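Local coordinates for protein dihydroxyacetone kinase (Citrobacter freundii, PDB 1UN8) that phosphorylates dihydroxyacetone with ATP, a step of glycerol fermentation, using divalent metal and an ATP-binding barrel of eight helices that also holds a phospholipid, at residues R475-L488 with N531-F543. Residues are numbered along the deposited sequence; the frame is centred on the assembly and turned at random.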
ATOM      1  N   ARG A 475       9.605  -5.739 -40.614  1.00 52.22           N
ATOM      2  CA  ARG A 475       9.306  -7.111 -41.003  1.00 53.46           C
ATOM      3  C   ARG A 475       7.865  -7.597 -40.870  1.00 53.20           C
ATOM      4  O   ARG A 475       7.617  -8.713 -40.405  1.00 53.76           O
ATOM      5  CB  ARG A 475      10.243  -8.080 -40.263  1.00 53.54           C
ATOM      6  CG  ARG A 475      11.725  -7.727 -40.414  1.00 55.26           C
ATOM      7  CD  ARG A 475      12.648  -8.876 -39.995  1.00 55.58           C
ATOM      8  NE  ARG A 475      12.449 -10.065 -40.821  1.00 56.61           N
ATOM      9  CZ  ARG A 475      11.654 -11.084 -40.501  1.00 56.24           C
ATOM     10  NH1 ARG A 475      10.986 -11.068 -39.359  1.00 57.65           N
ATOM     11  NH2 ARG A 475      11.505 -12.109 -41.334  1.00 55.22           N
ATOM     12  N   THR A 476       6.914  -6.770 -41.292  1.00 52.59           N
ATOM     13  CA  THR A 476       5.508  -7.167 -41.262  1.00 51.33           C
ATOM     14  C   THR A 476       4.949  -6.930 -42.656  1.00 50.84           C
ATOM     15  O   THR A 476       5.628  -6.351 -43.508  1.00 51.15           O
ATOM     16  CB  THR A 476       4.683  -6.333 -40.267  1.00 50.61           C
ATOM     17  OG1 THR A 476       4.397  -5.047 -40.838  1.00 48.71           O
ATOM     18  CG2 THR A 476       5.450  -6.157 -38.964  1.00 46.25           C
ATOM     19  N   MET A 477       3.714  -7.355 -42.886  1.00 50.39           N
ATOM     20  CA  MET A 477       3.096  -7.173 -44.194  1.00 49.75           C
ATOM     21  C   MET A 477       3.248  -5.734 -44.712  1.00 49.01           C
ATOM     22  O   MET A 477       3.221  -5.492 -45.917  1.00 48.20           O
ATOM     23  CB  MET A 477       1.626  -7.551 -44.122  1.00 49.00           C
ATOM     24  CG  MET A 477       0.809  -6.671 -43.228  1.00 49.77           C
ATOM     25  SD  MET A 477      -0.847  -7.343 -43.128  1.00 52.49           S
ATOM     26  CE  MET A 477      -1.559  -6.663 -44.615  1.00 52.57           C
ATOM     27  N   ILE A 478       3.423  -4.786 -43.799  1.00 48.16           N
ATOM     28  CA  ILE A 478       3.585  -3.391 -44.176  1.00 48.40           C
ATOM     29  C   ILE A 478       4.717  -3.228 -45.185  1.00 48.98           C
ATOM     30  O   ILE A 478       4.608  -2.445 -46.134  1.00 49.06           O
ATOM     31  CB  ILE A 478       3.902  -2.513 -42.938  1.00 49.98           C
ATOM     32  CG1 ILE A 478       2.791  -2.655 -41.890  1.00 50.85           C
ATOM     33  CG2 ILE A 478       4.066  -1.056 -43.352  1.00 49.32           C
ATOM     34  CD1 ILE A 478       1.432  -2.221 -42.366  1.00 50.12           C
ATOM     35  N   ASP A 479       5.802  -3.975 -44.984  1.00 48.42           N
ATOM     36  CA  ASP A 479       6.960  -3.892 -45.872  1.00 48.73           C
ATOM     37  C   ASP A 479       6.675  -4.168 -47.342  1.00 48.51           C
ATOM     38  O   ASP A 479       7.440  -3.758 -48.215  1.00 49.63           O
ATOM     39  CB  ASP A 479       8.060  -4.827 -45.386  1.00 49.09           C
ATOM     40  CG  ASP A 479       8.385  -4.612 -43.935  1.00 50.32           C
ATOM     41  OD1 ASP A 479       8.875  -3.516 -43.603  1.00 53.28           O
ATOM     42  OD2 ASP A 479       8.165  -5.528 -43.121  1.00 50.71           O
ATOM     43  N   ALA A 480       5.576  -4.858 -47.615  1.00 46.78           N
ATOM     44  CA  ALA A 480       5.205  -5.157 -48.984  1.00 46.67           C
ATOM     45  C   ALA A 480       3.986  -4.316 -49.377  1.00 46.64           C
ATOM     46  O   ALA A 480       3.870  -3.873 -50.520  1.00 47.06           O
ATOM     47  CB  ALA A 480       4.892  -6.660 -49.131  1.00 44.49           C
ATOM     48  N   LEU A 481       3.092  -4.085 -48.418  1.00 46.59           N
ATOM     49  CA  LEU A 481       1.869  -3.327 -48.671  1.00 46.51           C
ATOM     50  C   LEU A 481       2.117  -1.875 -49.051  1.00 46.92           C
ATOM     51  O   LEU A 481       1.622  -1.401 -50.069  1.00 47.34           O
ATOM     52  CB  LEU A 481       0.950  -3.364 -47.447  1.00 44.33           C
ATOM     53  CG  LEU A 481      -0.558  -3.556 -47.655  1.00 42.32           C
ATOM     54  CD1 LEU A 481      -1.285  -2.739 -46.611  1.00 41.54           C
ATOM     55  CD2 LEU A 481      -0.992  -3.141 -49.038  1.00 41.21           C
ATOM     56  N   GLN A 482       2.877  -1.169 -48.227  1.00 48.17           N
ATOM     57  CA  GLN A 482       3.162   0.236 -48.488  1.00 50.64           C
ATOM     58  C   GLN A 482       3.751   0.464 -49.875  1.00 49.46           C
ATOM     59  O   GLN A 482       3.253   1.289 -50.635  1.00 48.73           O
ATOM     60  CB  GLN A 482       4.111   0.792 -47.429  1.00 52.72           C
ATOM     61  CG  GLN A 482       4.312   2.277 -47.545  1.00 57.48           C
ATOM     62  CD  GLN A 482       4.309   2.959 -46.196  1.00 61.33           C
ATOM     63  OE1 GLN A 482       5.189   2.727 -45.359  1.00 62.62           O
ATOM     64  NE2 GLN A 482       3.306   3.802 -45.971  1.00 63.58           N
ATOM     65  N   PRO A 483       4.825  -0.267 -50.219  1.00 49.64           N
ATOM     66  CA  PRO A 483       5.440  -0.102 -51.537  1.00 49.27           C
ATOM     67  C   PRO A 483       4.388  -0.235 -52.626  1.00 49.46           C
ATOM     68  O   PRO A 483       4.327   0.586 -53.543  1.00 50.08           O
ATOM     69  CB  PRO A 483       6.460  -1.239 -51.581  1.00 48.24           C
ATOM     70  CG  PRO A 483       6.864  -1.379 -50.161  1.00 46.42           C
ATOM     71  CD  PRO A 483       5.548  -1.287 -49.434  1.00 49.14           C
ATOM     72  N   ALA A 484       3.554  -1.266 -52.494  1.00 48.60           N
ATOM     73  CA  ALA A 484       2.494  -1.540 -53.455  1.00 48.66           C
ATOM     74  C   ALA A 484       1.475  -0.415 -53.514  1.00 48.79           C
ATOM     75  O   ALA A 484       1.094   0.022 -54.602  1.00 49.28           O
ATOM     76  CB  ALA A 484       1.800  -2.855 -53.107  1.00 46.52           C
ATOM     77  N   LEU A 485       1.029   0.057 -52.353  1.00 48.82           N
ATOM     78  CA  LEU A 485       0.037   1.124 -52.328  1.00 50.24           C
ATOM     79  C   LEU A 485       0.620   2.425 -52.849  1.00 51.48           C
ATOM     80  O   LEU A 485      -0.097   3.261 -53.410  1.00 52.73           O
ATOM     81  CB  LEU A 485      -0.529   1.313 -50.919  1.00 48.23           C
ATOM     82  CG  LEU A 485      -1.383   0.128 -50.449  1.00 48.03           C
ATOM     83  CD1 LEU A 485      -2.053   0.463 -49.137  1.00 48.01           C
ATOM     84  CD2 LEU A 485      -2.431  -0.208 -51.502  1.00 47.21           C
ATOM     85  N   THR A 486       1.921   2.597 -52.677  1.00 52.00           N
ATOM     86  CA  THR A 486       2.560   3.800 -53.173  1.00 53.27           C
ATOM     87  C   THR A 486       2.685   3.663 -54.689  1.00 55.54           C
ATOM     88  O   THR A 486       2.426   4.614 -55.430  1.00 56.89           O
ATOM     89  CB  THR A 486       3.941   3.993 -52.549  1.00 51.83           C
ATOM     90  OG1 THR A 486       3.792   4.192 -51.139  1.00 51.54           O
ATOM     91  CG2 THR A 486       4.630   5.202 -53.141  1.00 50.09           C
ATOM     92  N   SER A 487       3.064   2.475 -55.151  1.00 55.38           N
ATOM     93  CA  SER A 487       3.191   2.246 -56.582  1.00 56.97           C
ATOM     94  C   SER A 487       1.870   2.582 -57.281  1.00 58.94           C
ATOM     95  O   SER A 487       1.849   3.313 -58.274  1.00 58.69           O
ATOM     96  CB  SER A 487       3.560   0.791 -56.855  1.00 56.25           C
ATOM     97  OG  SER A 487       3.690   0.549 -58.242  1.00 54.39           O
ATOM     98  N   LEU A 488       0.773   2.057 -56.742  1.00 59.53           N
ATOM     99  CA  LEU A 488      -0.549   2.281 -57.303  1.00 60.23           C
ATOM    100  C   LEU A 488      -0.987   3.740 -57.248  1.00 60.89           C
ATOM    101  O   LEU A 488      -1.739   4.198 -58.100  1.00 60.88           O
ATOM    102  CB  LEU A 488      -1.571   1.404 -56.579  1.00 60.81           C
ATOM    103  CG  LEU A 488      -1.425  -0.096 -56.841  1.00 62.30           C
ATOM    104  CD1 LEU A 488      -2.316  -0.893 -55.907  1.00 63.37           C
ATOM    105  CD2 LEU A 488      -1.778  -0.385 -58.286  1.00 62.62           C
ATOM    106  N   ASN A 531      13.344 -17.091 -44.488  1.00 75.86           N
ATOM    107  CA  ASN A 531      13.358 -16.048 -43.469  1.00 72.09           C
ATOM    108  C   ASN A 531      12.389 -14.935 -43.858  1.00 69.37           C
ATOM    109  O   ASN A 531      12.435 -13.837 -43.290  1.00 68.61           O
ATOM    110  CB  ASN A 531      14.760 -15.438 -43.331  1.00 74.12           C
ATOM    111  CG  ASN A 531      15.766 -16.392 -42.707  1.00 75.66           C
ATOM    112  OD1 ASN A 531      15.512 -16.992 -41.655  1.00 75.64           O
ATOM    113  ND2 ASN A 531      16.927 -16.522 -43.345  1.00 75.32           N
ATOM    114  N   MET A 532      11.524 -15.208 -44.832  1.00 65.65           N
ATOM    115  CA  MET A 532      10.573 -14.200 -45.288  1.00 62.20           C
ATOM    116  C   MET A 532       9.390 -14.096 -44.345  1.00 60.95           C
ATOM    117  O   MET A 532       8.865 -15.115 -43.879  1.00 60.17           O
ATOM    118  CB  MET A 532      10.069 -14.520 -46.700  1.00 60.65           C
ATOM    119  CG  MET A 532       9.270 -13.382 -47.329  1.00 58.57           C
ATOM    120  SD  MET A 532       8.857 -13.667 -49.058  1.00 58.13           S
ATOM    121  CE  MET A 532      10.242 -12.911 -49.882  1.00 58.57           C
ATOM    122  N   ASP A 533       8.981 -12.866 -44.052  1.00 58.50           N
ATOM    123  CA  ASP A 533       7.835 -12.656 -43.180  1.00 56.27           C
ATOM    124  C   ASP A 533       6.578 -13.117 -43.916  1.00 54.50           C
ATOM    125  O   ASP A 533       6.365 -12.768 -45.075  1.00 54.77           O
ATOM    126  CB  ASP A 533       7.700 -11.184 -42.820  1.00 56.56           C
ATOM    127  CG  ASP A 533       6.409 -10.890 -42.089  1.00 57.96           C
ATOM    128  OD1 ASP A 533       6.211 -11.461 -40.995  1.00 57.47           O
ATOM    129  OD2 ASP A 533       5.591 -10.100 -42.611  1.00 58.27           O
ATOM    130  N   PRO A 534       5.731 -13.918 -43.256  1.00 53.19           N
ATOM    131  CA  PRO A 534       4.497 -14.416 -43.878  1.00 51.15           C
ATOM    132  C   PRO A 534       3.579 -13.287 -44.357  1.00 49.80           C
ATOM    133  O   PRO A 534       3.035 -13.339 -45.467  1.00 48.36           O
ATOM    134  CB  PRO A 534       3.859 -15.236 -42.761  1.00 50.99           C
ATOM    135  CG  PRO A 534       5.040 -15.690 -41.967  1.00 51.73           C
ATOM    136  CD  PRO A 534       5.876 -14.446 -41.891  1.00 51.37           C
ATOM    137  N   GLY A 535       3.418 -12.270 -43.518  1.00 46.77           N
ATOM    138  CA  GLY A 535       2.576 -11.152 -43.881  1.00 46.98           C
ATOM    139  C   GLY A 535       2.965 -10.560 -45.220  1.00 47.35           C
ATOM    140  O   GLY A 535       2.147 -10.478 -46.132  1.00 47.95           O
ATOM    141  N   ALA A 536       4.223 -10.154 -45.340  1.00 46.68           N
ATOM    142  CA  ALA A 536       4.735  -9.561 -46.559  1.00 44.84           C
ATOM    143  C   ALA A 536       4.547 -10.479 -47.763  1.00 44.66           C
ATOM    144  O   ALA A 536       4.023 -10.063 -48.805  1.00 43.41           O
ATOM    145  CB  ALA A 536       6.210  -9.218 -46.377  1.00 45.32           C
ATOM    146  N   GLN A 537       4.982 -11.726 -47.621  1.00 44.46           N
ATOM    147  CA  GLN A 537       4.861 -12.700 -48.703  1.00 44.84           C
ATOM    148  C   GLN A 537       3.399 -12.830 -49.145  1.00 45.11           C
ATOM    149  O   GLN A 537       3.093 -12.781 -50.338  1.00 45.05           O
ATOM    150  CB  GLN A 537       5.416 -14.062 -48.247  1.00 43.23           C
ATOM    151  CG  GLN A 537       4.796 -15.288 -48.923  1.00 42.70           C
ATOM    152  CD  GLN A 537       5.350 -15.566 -50.298  1.00 43.39           C
ATOM    153  OE1 GLN A 537       5.957 -14.702 -50.938  1.00 46.39           O
ATOM    154  NE2 GLN A 537       5.130 -16.774 -50.771  1.00 43.30           N
ATOM    155  N   ARG A 538       2.497 -12.988 -48.182  1.00 45.87           N
ATOM    156  CA  ARG A 538       1.075 -13.122 -48.494  1.00 47.25           C
ATOM    157  C   ARG A 538       0.610 -11.933 -49.323  1.00 47.83           C
ATOM    158  O   ARG A 538      -0.140 -12.066 -50.294  1.00 48.24           O
ATOM    159  CB  ARG A 538       0.266 -13.205 -47.219  1.00 46.16           C
ATOM    160  N   LEU A 539       1.080 -10.767 -48.929  1.00 47.24           N
ATOM    161  CA  LEU A 539       0.732  -9.541 -49.595  1.00 47.21           C
ATOM    162  C   LEU A 539       1.273  -9.513 -51.010  1.00 48.20           C
ATOM    163  O   LEU A 539       0.569  -9.167 -51.955  1.00 47.83           O
ATOM    164  CB  LEU A 539       1.309  -8.407 -48.800  1.00 49.84           C
ATOM    165  CG  LEU A 539       0.419  -7.196 -48.797  1.00 52.90           C
ATOM    166  CD1 LEU A 539       0.397  -6.628 -47.386  1.00 52.87           C
ATOM    167  CD2 LEU A 539       0.914  -6.209 -49.854  1.00 52.04           C
ATOM    168  N   ALA A 540       2.535  -9.890 -51.153  1.00 48.78           N
ATOM    169  CA  ALA A 540       3.169  -9.904 -52.457  1.00 49.24           C
ATOM    170  C   ALA A 540       2.483 -10.893 -53.392  1.00 48.77           C
ATOM    171  O   ALA A 540       2.337 -10.635 -54.585  1.00 50.53           O
ATOM    172  CB  ALA A 540       4.656 -10.247 -52.314  1.00 48.73           C
ATOM    173  N   MET A 541       2.054 -12.027 -52.863  1.00 47.59           N
ATOM    174  CA  MET A 541       1.403 -13.005 -53.714  1.00 47.35           C
ATOM    175  C   MET A 541       0.023 -12.519 -54.146  1.00 48.28           C
ATOM    176  O   MET A 541      -0.440 -12.825 -55.243  1.00 48.82           O
ATOM    177  CB  MET A 541       1.318 -14.348 -52.992  1.00 45.46           C
ATOM    178  CG  MET A 541       2.674 -14.956 -52.730  1.00 44.09           C
ATOM    179  SD  MET A 541       3.668 -15.125 -54.239  1.00 44.47           S
ATOM    180  CE  MET A 541       4.700 -13.632 -54.199  1.00 44.82           C
ATOM    181  N   VAL A 542      -0.630 -11.745 -53.289  1.00 48.34           N
ATOM    182  CA  VAL A 542      -1.933 -11.224 -53.637  1.00 48.50           C
ATOM    183  C   VAL A 542      -1.776 -10.324 -54.856  1.00 49.21           C
ATOM    184  O   VAL A 542      -2.442 -10.517 -55.871  1.00 50.08           O
ATOM    185  CB  VAL A 542      -2.546 -10.425 -52.477  1.00 48.93           C
ATOM    186  CG1 VAL A 542      -3.745  -9.626 -52.967  1.00 48.56           C
ATOM    187  CG2 VAL A 542      -2.984 -11.379 -51.378  1.00 48.57           C
ATOM    188  N   PHE A 543      -0.887  -9.346 -54.772  1.00 48.50           N
ATOM    189  CA  PHE A 543      -0.686  -8.463 -55.903  1.00 48.69           C
ATOM    190  C   PHE A 543      -0.195  -9.192 -57.144  1.00 50.90           C
ATOM    191  O   PHE A 543      -0.572  -8.848 -58.267  1.00 51.88           O
ATOM    192  CB  PHE A 543       0.268  -7.340 -55.536  1.00 46.48           C
ATOM    193  CG  PHE A 543      -0.388  -6.249 -54.760  1.00 44.85           C
ATOM    194  CD1 PHE A 543      -0.449  -6.303 -53.379  1.00 44.43           C
ATOM    195  CD2 PHE A 543      -1.008  -5.201 -55.415  1.00 44.20           C
ATOM    196  CE1 PHE A 543      -1.119  -5.332 -52.655  1.00 43.59           C
ATOM    197  CE2 PHE A 543      -1.683  -4.222 -54.702  1.00 45.66           C
ATOM    198  CZ  PHE A 543      -1.740  -4.289 -53.315  1.00 45.11           C
TER
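Asn531 offers its backbone O to Arg475 NH2 at 2.8 Å, a weak, bent bond that meets the guanidinium at its edge, in plane; the bend at chi3 (62°) helps turn the group this way, and Arg475 NE is taken by Thr509 O. Next comes Asp533, the N-cap of helix 534-543. With CG anti to its own backbone N (chi1 171°), the Asp533 carboxylate lies beside the carbonyl carbon, where OD2 accepts from Ala536 N at 3.1 Å, from above the carboxylate plane, while also lying 3.2 Å from Thr476 CA. Gly535 brings its backbone against Met477, whose CB sits 3.5 Å from Gly535 C. Two helix N-termini thus converge where Thr476, Met477, Asp533, Pro534 and Gly535 bind ATP, at one end of the DhaL helical barrel, an example of a nucleotide site built from the loops and first turns of neighbouring helices. The axes of segments 478-488 and 534-543 run at 34°, 7.6 Å apart at closest. Ala480 CB points at this helix and meets Ala536 CB at 4.0 Å. Leu539 crosses Met477 and Leu481 at about right angles, its CD1 touching Met477 CE, near the bound phospholipid, and Leu481 CG. Finally the Phe543 ring receives Ala484 CB over one face, a CH-pi contact 3.9 Å from its centroid, and Leu488 CD1 at its edge.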